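Local structure of HTH-type transcriptional activator ampR (Citrobacter freundii, 3KOS) at residues G68-T73 and W183-Q188; L59-R64 and R197-W202. The protein regulates expression of the AmpC beta-lactamase gene as a LysR-family transcription factor, of which this chain is the effector-binding domain. All coordinates share one frame; numbering follows the deposited sequence.

Contact 1 (G68-T73 and W183-Q188); sequences GAWHDT and WITRLQ
Trp70 and Trp183 form an edge-to-face aromatic pair at the surface, where the loop between strands 61-66 and 73-86 folds back over strand 181-187. The six-membered ring of Trp70 points its rim at the pyrrole ring of Trp183, with CH2 3.7 Å from Trp183 CD1 and the planes at 80°. Gly68 shares that face of Trp183: its CA lies over the six-membered ring, 3.5 Å from the centroid, a CH-pi contact in which the glycine contributes only backbone. The positive phi of Gly68 also suits a glycine. With Trp70 CG anti to its carbonyl carbon (chi1 -61°), the indole turns back toward the strand and brings CE3 3.8 Å from Thr185 CG2.

At the far end the contact becomes sheet. Thr73 and Leu187 are an antiparallel, non-hydrogen-bonded pair, and Thr73 CG2 presses tightly on Thr185 CB at 3.4 Å. Gln188 N donates a hydrogen bond to Asp72 O (3.0 Å), while Gln188 CG rests against the same peptide, 3.4 Å from Thr73 N. Strand 181-187 itself lies between strands 61-66 and 73-86: Arg186 hydrogen-bonds to Arg190 O and forms a salt bridge with Asp74, Arg64 NH2 hydrogen-bonds to the hydroxyl of Thr185, and Ile184, on the sheet face away from Thr185, reaches Phe199 of helix 194-209.

Contact 2 (L59-R64 and R197-W202); sequences LDYTIR and REFSRW
Tyr61 and Ser200 are the closest backbone points, 9.2 Å between their CA atoms, where strand 61-64 and helix 197-202 run nearly parallel, their N-to-C directions 23° apart and their axes 11.4 Å apart at closest approach. That gap is bridged by side chains. Tyr61 extends from the sheet with CG anti to its carbonyl carbon (chi1 -85°), and its phenol spans the distance to the helix. There Tyr61 OH and Ser200 OG lie only 2.6 Å apart, a short hydroxyl-hydroxyl hydrogen bond. Met196 O, one turn back along the helix, is a second hydrogen-bond partner of Ser200 OG, and the direction of the proton in the Tyr61-Ser200 bond remains open. The serine oxygen leans back from the hydroxyl toward the CE2 side of the phenol, 3.1 Å from Tyr61 CE2, oblique to the ring. Both residues are buried, and the hydroxyl pair, with Met196 O, forms a polar spot in a largely apolar interface.

Phe199 supplies the apolar half. Its CG is anti to the backbone N (chi1 179°), which sends the ring from the helix toward the sheet. Phe199 CD1 lies 4.4 Å from Tyr61 CD2, and Ile63 CD1 approaches the edge of the Phe199 ring, near its plane, 4.4 Å from Phe199 CE1. These are loose contacts, but the ring also packs on Leu14 and Ile16 of strand 12-19, Leu43 of strand 41-48 and Ile184 of strand 181-187, and meets Phe34 edge-to-face. Phe199 thus takes part in the apolar packing between helix 194-209 and the sheet. A helix laid along a central mixed sheet in this way is characteristic of the alpha/beta sandwich subdomains of LysR effector-binding domains, relatives of the periplasmic binding proteins.

Overall arrangement
The two contacts have centres 11 Å apart and belong to one mixed sheet, in which strands 61-66 and 181-187 are antiparallel neighbours. Along the chain the segments come in the order 59-64, 68-73, 183-188, 197-202, so contact 2 encloses contact 1 in sequence. The contacts touch directly: Thr185 N lies 2.8 Å from Thr62 O, a probable backbone hydrogen bond, and Arg64 makes a cation-pi contact with Trp70. Contact 2 joins the sheet to helix 194-209, whereas contact 1 packs the loop that follows strand 61-66 against strand 181-187. Together they show the C-terminal strand and helix returning to pack with the first subdomain of the effector-binding domain.

Contact 1 (G68-T73 and W183-Q188)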
ATOM      1  N   GLY A  68      -1.731  16.458 -13.858  1.00 18.56           N
ATOM      2  CA  GLY A  68      -2.690  16.531 -14.945  1.00 18.17           C
ATOM      3  C   GLY A  68      -2.071  16.734 -16.321  1.00 23.03           C
ATOM      4  O   GLY A  68      -2.783  16.912 -17.310  1.00 24.98           O
ATOM      5  N   ALA A  69      -0.750  16.694 -16.390  1.00 21.35           N
ATOM      6  CA  ALA A  69      -0.046  17.035 -17.619  1.00 27.32           C
ATOM      7  C   ALA A  69       0.670  15.852 -18.251  1.00 24.29           C
ATOM      8  O   ALA A  69       1.724  16.026 -18.853  1.00 33.53           O
ATOM      9  CB  ALA A  69       0.946  18.176 -17.361  1.00 27.36           C
ATOM     10  N   TRP A  70       0.107  14.655 -18.114  1.00 23.59           N
ATOM     11  CA  TRP A  70       0.649  13.481 -18.789  1.00 22.53           C
ATOM     12  C   TRP A  70       0.458  13.621 -20.302  1.00 26.01           C
ATOM     13  O   TRP A  70      -0.609  14.024 -20.760  1.00 26.77           O
ATOM     14  CB  TRP A  70      -0.041  12.206 -18.288  1.00 21.38           C
ATOM     15  CG  TRP A  70       0.136  11.965 -16.812  1.00 20.25           C
ATOM     16  CD1 TRP A  70       1.184  11.332 -16.201  1.00 20.16           C
ATOM     17  CD2 TRP A  70      -0.760  12.357 -15.764  1.00 18.02           C
ATOM     18  NE1 TRP A  70       0.990  11.305 -14.835  1.00 18.92           N
ATOM     19  CE2 TRP A  70      -0.194  11.928 -14.544  1.00 15.12           C
ATOM     20  CE3 TRP A  70      -1.986  13.029 -15.738  1.00 15.64           C
ATOM     21  CZ2 TRP A  70      -0.809  12.152 -13.316  1.00 15.89           C
ATOM     22  CZ3 TRP A  70      -2.601  13.245 -14.512  1.00 14.33           C
ATOM     23  CH2 TRP A  70      -2.014  12.811 -13.323  1.00 14.48           C
ATOM     24  N   HIS A  71       1.485  13.285 -21.077  1.00 24.90           N
ATOM     25  CA  HIS A  71       1.420  13.419 -22.530  1.00 25.90           C
ATOM     26  C   HIS A  71       0.582  12.311 -23.175  1.00 26.71           C
ATOM     27  O   HIS A  71       0.465  11.217 -22.634  1.00 22.38           O
ATOM     28  CB  HIS A  71       2.828  13.412 -23.124  1.00 29.54           C
ATOM     29  CG  HIS A  71       3.780  14.344 -22.439  1.00 34.13           C
ATOM     30  ND1 HIS A  71       3.572  15.706 -22.370  1.00 37.48           N
ATOM     31  CD2 HIS A  71       4.957  14.112 -21.808  1.00 34.93           C
ATOM     32  CE1 HIS A  71       4.573  16.270 -21.717  1.00 37.97           C
ATOM     33  NE2 HIS A  71       5.427  15.325 -21.367  1.00 42.08           N
ATOM     34  N   ASP A  72       0.000  12.594 -24.339  1.00 30.16           N
ATOM     35  CA  ASP A  72      -0.847  11.615 -25.035  1.00 33.88           C
ATOM     36  C   ASP A  72      -1.901  11.024 -24.091  1.00 33.81           C
ATOM     37  O   ASP A  72      -2.228   9.834 -24.149  1.00 29.74           O
ATOM     38  CB  ASP A  72      -0.000  10.479 -25.620  1.00 37.10           C
ATOM     39  CG  ASP A  72       1.161  10.979 -26.462  1.00 39.92           C
ATOM     40  OD1 ASP A  72       1.099  12.131 -26.955  1.00 41.62           O
ATOM     41  OD2 ASP A  72       2.135  10.211 -26.632  1.00 39.01           O
ATOM     42  N   THR A  73      -2.424  11.864 -23.208  1.00 33.44           N
ATOM     43  CA  THR A  73      -3.363  11.404 -22.204  1.00 27.76           C
ATOM     44  C   THR A  73      -4.496  12.395 -22.040  1.00 25.95           C
ATOM     45  O   THR A  73      -4.267  13.597 -21.932  1.00 28.11           O
ATOM     46  CB  THR A  73      -2.668  11.227 -20.849  1.00 30.38           C
ATOM     47  OG1 THR A  73      -1.862  10.044 -20.875  1.00 33.35           O
ATOM     48  CG2 THR A  73      -3.676  11.102 -19.758  1.00 22.98           C
ATOM     49  N   TRP A 183      -6.535  12.566 -10.442  1.00  9.42           N
ATOM     50  CA  TRP A 183      -7.059  12.682 -11.803  1.00 11.09           C
ATOM     51  C   TRP A 183      -7.513  11.326 -12.303  1.00 11.09           C
ATOM     52  O   TRP A 183      -7.028  10.287 -11.843  1.00  8.98           O
ATOM     53  CB  TRP A 183      -5.951  13.159 -12.745  1.00 11.10           C
ATOM     54  CG  TRP A 183      -5.402  14.496 -12.416  1.00 14.18           C
ATOM     55  CD1 TRP A 183      -4.481  14.798 -11.455  1.00 12.95           C
ATOM     56  CD2 TRP A 183      -5.726  15.733 -13.067  1.00 14.08           C
ATOM     57  NE1 TRP A 183      -4.220  16.151 -11.460  1.00 15.41           N
ATOM     58  CE2 TRP A 183      -4.971  16.745 -12.440  1.00 15.98           C
ATOM     59  CE3 TRP A 183      -6.589  16.081 -14.115  1.00 17.90           C
ATOM     60  CZ2 TRP A 183      -5.045  18.081 -12.829  1.00 16.67           C
ATOM     61  CZ3 TRP A 183      -6.663  17.411 -14.501  1.00 17.82           C
ATOM     62  CH2 TRP A 183      -5.896  18.393 -13.857  1.00 17.96           C
ATOM     63  N   ILE A 184      -8.434  11.330 -13.259  1.00  9.29           N
ATOM     64  CA  ILE A 184      -8.733  10.106 -13.997  1.00  9.71           C
ATOM     65  C   ILE A 184      -8.234  10.282 -15.441  1.00  9.93           C
ATOM     66  O   ILE A 184      -8.472  11.313 -16.060  1.00 12.58           O
ATOM     67  CB  ILE A 184     -10.242   9.744 -13.940  1.00 10.35           C
ATOM     68  CG1 ILE A 184     -10.494   8.366 -14.578  1.00 12.16           C
ATOM     69  CG2 ILE A 184     -11.101  10.839 -14.570  1.00 13.31           C
ATOM     70  CD1 ILE A 184     -11.857   7.742 -14.215  1.00 10.81           C
ATOM     71  N   THR A 185      -7.523   9.297 -15.964  1.00 10.43           N
ATOM     72  CA  THR A 185      -6.875   9.464 -17.260  1.00 11.40           C
ATOM     73  C   THR A 185      -7.144   8.304 -18.212  1.00 12.70           C
ATOM     74  O   THR A 185      -7.243   7.147 -17.792  1.00 11.60           O
ATOM     75  CB  THR A 185      -5.338   9.710 -17.119  1.00 14.61           C
ATOM     76  OG1 THR A 185      -4.670   8.515 -16.688  1.00 11.51           O
ATOM     77  CG2 THR A 185      -5.072  10.816 -16.119  1.00 14.79           C
ATOM     78  N   ARG A 186      -7.279   8.639 -19.494  1.00 13.31           N
ATOM     79  CA  ARG A 186      -7.452   7.662 -20.562  1.00 12.02           C
ATOM     80  C   ARG A 186      -6.316   7.888 -21.551  1.00 13.32           C
ATOM     81  O   ARG A 186      -6.051   9.024 -21.944  1.00 14.61           O
ATOM     82  CB  ARG A 186      -8.807   7.909 -21.261  1.00 13.62           C
ATOM     83  CG  ARG A 186      -9.061   7.079 -22.503  1.00 16.50           C
ATOM     84  CD  ARG A 186     -10.328   7.549 -23.256  1.00 16.19           C
ATOM     85  NE  ARG A 186     -10.239   8.946 -23.688  1.00 17.28           N
ATOM     86  CZ  ARG A 186      -9.776   9.327 -24.875  1.00 20.25           C
ATOM     87  NH1 ARG A 186      -9.370   8.418 -25.751  1.00 19.60           N
ATOM     88  NH2 ARG A 186      -9.722  10.611 -25.192  1.00 24.59           N
ATOM     89  N   LEU A 187      -5.620   6.828 -21.939  1.00 15.31           N
ATOM     90  CA  LEU A 187      -4.649   6.968 -23.024  1.00 18.15           C
ATOM     91  C   LEU A 187      -5.403   7.516 -24.222  1.00 18.07           C
ATOM     92  O   LEU A 187      -6.501   7.060 -24.515  1.00 18.54           O
ATOM     93  CB  LEU A 187      -4.036   5.618 -23.387  1.00 17.29           C
ATOM     94  CG  LEU A 187      -3.006   5.069 -22.405  1.00 22.24           C
ATOM     95  CD1 LEU A 187      -2.421   3.768 -22.933  1.00 22.24           C
ATOM     96  CD2 LEU A 187      -1.911   6.104 -22.174  1.00 21.91           C
ATOM     97  N   GLN A 188      -4.829   8.489 -24.914  1.00 21.01           N
ATOM     98  CA  GLN A 188      -5.515   9.057 -26.068  1.00 26.11           C
ATOM     99  C   GLN A 188      -5.823   7.995 -27.115  1.00 22.94           C
ATOM    100  O   GLN A 188      -6.776   8.126 -27.876  1.00 24.60           O
ATOM    101  CB  GLN A 188      -4.734  10.232 -26.660  1.00 31.43           C
ATOM    102  CG  GLN A 188      -4.727  11.445 -25.738  1.00 33.95           C
ATOM    103  CD  GLN A 188      -4.329  12.732 -26.433  1.00 45.03           C
ATOM    104  OE1 GLN A 188      -3.437  12.747 -27.291  1.00 47.05           O
ATOM    105  NE2 GLN A 188      -4.983  13.831 -26.053  1.00 43.38           N
TER

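Contact 2 (L59-R64 and R197-W202)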
ATOM      1  N   LEU A  59      -5.934  -1.397 -19.139  1.00 14.65           N
ATOM      2  CA  LEU A  59      -6.900  -0.574 -18.420  1.00 12.69           C
ATOM      3  C   LEU A  59      -7.721   0.315 -19.348  1.00 12.45           C
ATOM      4  O   LEU A  59      -7.228   0.765 -20.383  1.00 15.61           O
ATOM      5  CB  LEU A  59      -6.183   0.316 -17.409  1.00 11.05           C
ATOM      6  CG  LEU A  59      -5.322  -0.393 -16.361  1.00 12.49           C
ATOM      7  CD1 LEU A  59      -4.641   0.646 -15.480  1.00 12.94           C
ATOM      8  CD2 LEU A  59      -6.159  -1.361 -15.527  1.00 12.46           C
ATOM      9  N   ASP A  60      -8.965   0.581 -18.966  1.00 11.77           N
ATOM     10  CA  ASP A  60      -9.747   1.624 -19.633  1.00  9.13           C
ATOM     11  C   ASP A  60      -9.370   2.991 -19.076  1.00 11.62           C
ATOM     12  O   ASP A  60      -9.015   3.906 -19.826  1.00  9.53           O
ATOM     13  CB  ASP A  60     -11.246   1.354 -19.459  1.00 12.94           C
ATOM     14  CG  ASP A  60     -11.686   0.097 -20.179  1.00 14.92           C
ATOM     15  OD1 ASP A  60     -11.322  -0.054 -21.367  1.00 16.76           O
ATOM     16  OD2 ASP A  60     -12.376  -0.741 -19.571  1.00 14.86           O
ATOM     17  N   TYR A  61      -9.438   3.110 -17.747  1.00 10.57           N
ATOM     18  CA  TYR A  61      -9.090   4.330 -17.040  1.00  8.76           C
ATOM     19  C   TYR A  61      -8.021   4.051 -15.984  1.00  8.55           C
ATOM     20  O   TYR A  61      -7.944   2.947 -15.445  1.00  9.99           O
ATOM     21  CB  TYR A  61     -10.300   4.869 -16.286  1.00  9.28           C
ATOM     22  CG  TYR A  61     -11.246   5.740 -17.088  1.00  9.56           C
ATOM     23  CD1 TYR A  61     -10.771   6.724 -17.950  1.00 12.34           C
ATOM     24  CD2 TYR A  61     -12.619   5.611 -16.932  1.00 10.31           C
ATOM     25  CE1 TYR A  61     -11.653   7.542 -18.658  1.00 13.23           C
ATOM     26  CE2 TYR A  61     -13.497   6.416 -17.635  1.00 12.34           C
ATOM     27  CZ  TYR A  61     -13.009   7.373 -18.495  1.00 13.82           C
ATOM     28  OH  TYR A  61     -13.909   8.169 -19.179  1.00 14.98           O
ATOM     29  N   THR A  62      -7.245   5.079 -15.673  1.00  7.63           N
ATOM     30  CA  THR A  62      -6.300   5.050 -14.556  1.00  9.27           C
ATOM     31  C   THR A  62      -6.639   6.197 -13.610  1.00 10.59           C
ATOM     32  O   THR A  62      -6.769   7.344 -14.037  1.00 10.20           O
ATOM     33  CB  THR A  62      -4.869   5.267 -15.058  1.00 14.15           C
ATOM     34  OG1 THR A  62      -4.552   4.273 -16.038  1.00 13.30           O
ATOM     35  CG2 THR A  62      -3.870   5.184 -13.903  1.00 11.82           C
ATOM     36  N   ILE A  63      -6.811   5.904 -12.326  1.00  7.46           N
ATOM     37  CA  ILE A  63      -6.961   6.989 -11.372  1.00  7.39           C
ATOM     38  C   ILE A  63      -5.618   7.130 -10.682  1.00  8.54           C
ATOM     39  O   ILE A  63      -5.062   6.144 -10.218  1.00  7.20           O
ATOM     40  CB  ILE A  63      -8.091   6.737 -10.382  1.00  7.53           C
ATOM     41  CG1 ILE A  63      -9.438   6.784 -11.135  1.00  7.16           C
ATOM     42  CG2 ILE A  63      -8.040   7.784  -9.274  1.00  7.88           C
ATOM     43  CD1 ILE A  63     -10.654   6.440 -10.274  1.00  8.54           C
ATOM     44  N   ARG A  64      -5.087   8.349 -10.662  1.00  9.55           N
ATOM     45  CA  ARG A  64      -3.710   8.566 -10.255  1.00 11.29           C
ATOM     46  C   ARG A  64      -3.512   9.921  -9.595  1.00  9.45           C
ATOM     47  O   ARG A  64      -4.357  10.817  -9.707  1.00  9.71           O
ATOM     48  CB  ARG A  64      -2.802   8.468 -11.485  1.00 10.48           C
ATOM     49  CG  ARG A  64      -3.019   9.586 -12.475  1.00 12.47           C
ATOM     50  CD  ARG A  64      -2.729   9.113 -13.897  1.00 14.13           C
ATOM     51  NE  ARG A  64      -1.407   8.511 -14.008  1.00 19.38           N
ATOM     52  CZ  ARG A  64      -0.941   7.937 -15.112  1.00 22.23           C
ATOM     53  NH1 ARG A  64       0.277   7.406 -15.128  1.00 15.99           N
ATOM     54  NH2 ARG A  64      -1.698   7.894 -16.199  1.00 17.50           N
ATOM     55  N   ARG A 197     -17.742   6.791 -20.045  1.00 12.12           N
ATOM     56  CA  ARG A 197     -18.331   8.115 -19.919  1.00 11.44           C
ATOM     57  C   ARG A 197     -19.235   8.165 -18.697  1.00 12.33           C
ATOM     58  O   ARG A 197     -19.265   9.160 -17.974  1.00 11.23           O
ATOM     59  CB  ARG A 197     -19.122   8.499 -21.187  1.00 13.01           C
ATOM     60  CG  ARG A 197     -18.247   8.877 -22.379  1.00 17.19           C
ATOM     61  CD  ARG A 197     -19.094   9.386 -23.580  1.00 19.13           C
ATOM     62  NE  ARG A 197     -19.780   8.287 -24.248  1.00 17.53           N
ATOM     63  CZ  ARG A 197     -19.227   7.539 -25.199  1.00 18.23           C
ATOM     64  NH1 ARG A 197     -17.989   7.791 -25.596  1.00 19.21           N
ATOM     65  NH2 ARG A 197     -19.904   6.543 -25.757  1.00 18.73           N
ATOM     66  N   GLU A 198     -19.982   7.092 -18.477  1.00 10.81           N
ATOM     67  CA  GLU A 198     -20.905   7.036 -17.354  1.00 12.20           C
ATOM     68  C   GLU A 198     -20.185   7.009 -16.014  1.00 13.87           C
ATOM     69  O   GLU A 198     -20.549   7.732 -15.086  1.00 13.60           O
ATOM     70  CB  GLU A 198     -21.855   5.850 -17.515  1.00 15.14           C
ATOM     71  CG  GLU A 198     -22.904   6.147 -18.593  1.00 16.43           C
ATOM     72  CD  GLU A 198     -23.760   4.966 -18.972  1.00 17.90           C
ATOM     73  OE1 GLU A 198     -23.432   3.825 -18.590  1.00 17.77           O
ATOM     74  OE2 GLU A 198     -24.769   5.185 -19.678  1.00 18.32           O
ATOM     75  N   PHE A 199     -19.156   6.179 -15.913  1.00  9.54           N
ATOM     76  CA  PHE A 199     -18.364   6.154 -14.691  1.00 11.29           C
ATOM     77  C   PHE A 199     -17.721   7.518 -14.399  1.00 12.51           C
ATOM     78  O   PHE A 199     -17.759   7.995 -13.269  1.00 10.99           O
ATOM     79  CB  PHE A 199     -17.297   5.064 -14.750  1.00 10.23           C
ATOM     80  CG  PHE A 199     -16.434   5.013 -13.519  1.00 10.88           C
ATOM     81  CD1 PHE A 199     -15.267   5.750 -13.452  1.00 12.01           C
ATOM     82  CD2 PHE A 199     -16.819   4.260 -12.419  1.00 11.08           C
ATOM     83  CE1 PHE A 199     -14.468   5.718 -12.314  1.00 13.30           C
ATOM     84  CE2 PHE A 199     -16.029   4.227 -11.275  1.00 11.17           C
ATOM     85  CZ  PHE A 199     -14.848   4.955 -11.228  1.00 11.16           C
ATOM     86  N   SER A 200     -17.122   8.136 -15.413  1.00 11.78           N
ATOM     87  CA  SER A 200     -16.489   9.448 -15.234  1.00 16.08           C
ATOM     88  C   SER A 200     -17.481  10.498 -14.785  1.00 17.76           C
ATOM     89  O   SER A 200     -17.188  11.298 -13.893  1.00 14.71           O
ATOM     90  CB  SER A 200     -15.852   9.938 -16.532  1.00 17.24           C
ATOM     91  OG  SER A 200     -14.761   9.128 -16.874  1.00 28.66           O
ATOM     92  N   ARG A 201     -18.648  10.518 -15.424  1.00 16.92           N
ATOM     93  CA  ARG A 201     -19.678  11.480 -15.046  1.00 17.77           C
ATOM     94  C   ARG A 201     -20.147  11.240 -13.618  1.00 16.74           C
ATOM     95  O   ARG A 201     -20.327  12.188 -12.848  1.00 17.60           O
ATOM     96  CB  ARG A 201     -20.880  11.430 -16.004  1.00 18.77           C
ATOM     97  CG  ARG A 201     -20.591  11.932 -17.411  1.00 29.04           C
ATOM     98  CD  ARG A 201     -21.883  12.329 -18.151  1.00 33.25           C
ATOM     99  NE  ARG A 201     -22.876  11.255 -18.185  1.00 35.86           N
ATOM    100  CZ  ARG A 201     -23.133  10.493 -19.250  1.00 33.80           C
ATOM    101  NH1 ARG A 201     -22.477  10.688 -20.394  1.00 31.82           N
ATOM    102  NH2 ARG A 201     -24.056   9.544 -19.174  1.00 33.83           N
ATOM    103  N   TRP A 202     -20.354   9.976 -13.266  1.00 14.18           N
ATOM    104  CA  TRP A 202     -20.794   9.646 -11.917  1.00 14.38           C
ATOM    105  C   TRP A 202     -19.782  10.120 -10.870  1.00 15.87           C
ATOM    106  O   TRP A 202     -20.148  10.726  -9.859  1.00 15.53           O
ATOM    107  CB  TRP A 202     -20.996   8.143 -11.757  1.00 14.16           C
ATOM    108  CG  TRP A 202     -21.073   7.758 -10.312  1.00 15.76           C
ATOM    109  CD1 TRP A 202     -22.155   7.892  -9.485  1.00 14.94           C
ATOM    110  CD2 TRP A 202     -20.022   7.205  -9.513  1.00 12.73           C
ATOM    111  NE1 TRP A 202     -21.842   7.450  -8.226  1.00 16.30           N
ATOM    112  CE2 TRP A 202     -20.538   7.026  -8.212  1.00 14.73           C
ATOM    113  CE3 TRP A 202     -18.694   6.840  -9.770  1.00 12.34           C
ATOM    114  CZ2 TRP A 202     -19.773   6.495  -7.170  1.00 12.94           C
ATOM    115  CZ3 TRP A 202     -17.930   6.313  -8.730  1.00 12.26           C
ATOM    116  CH2 TRP A 202     -18.472   6.152  -7.448  1.00 11.15           C
TER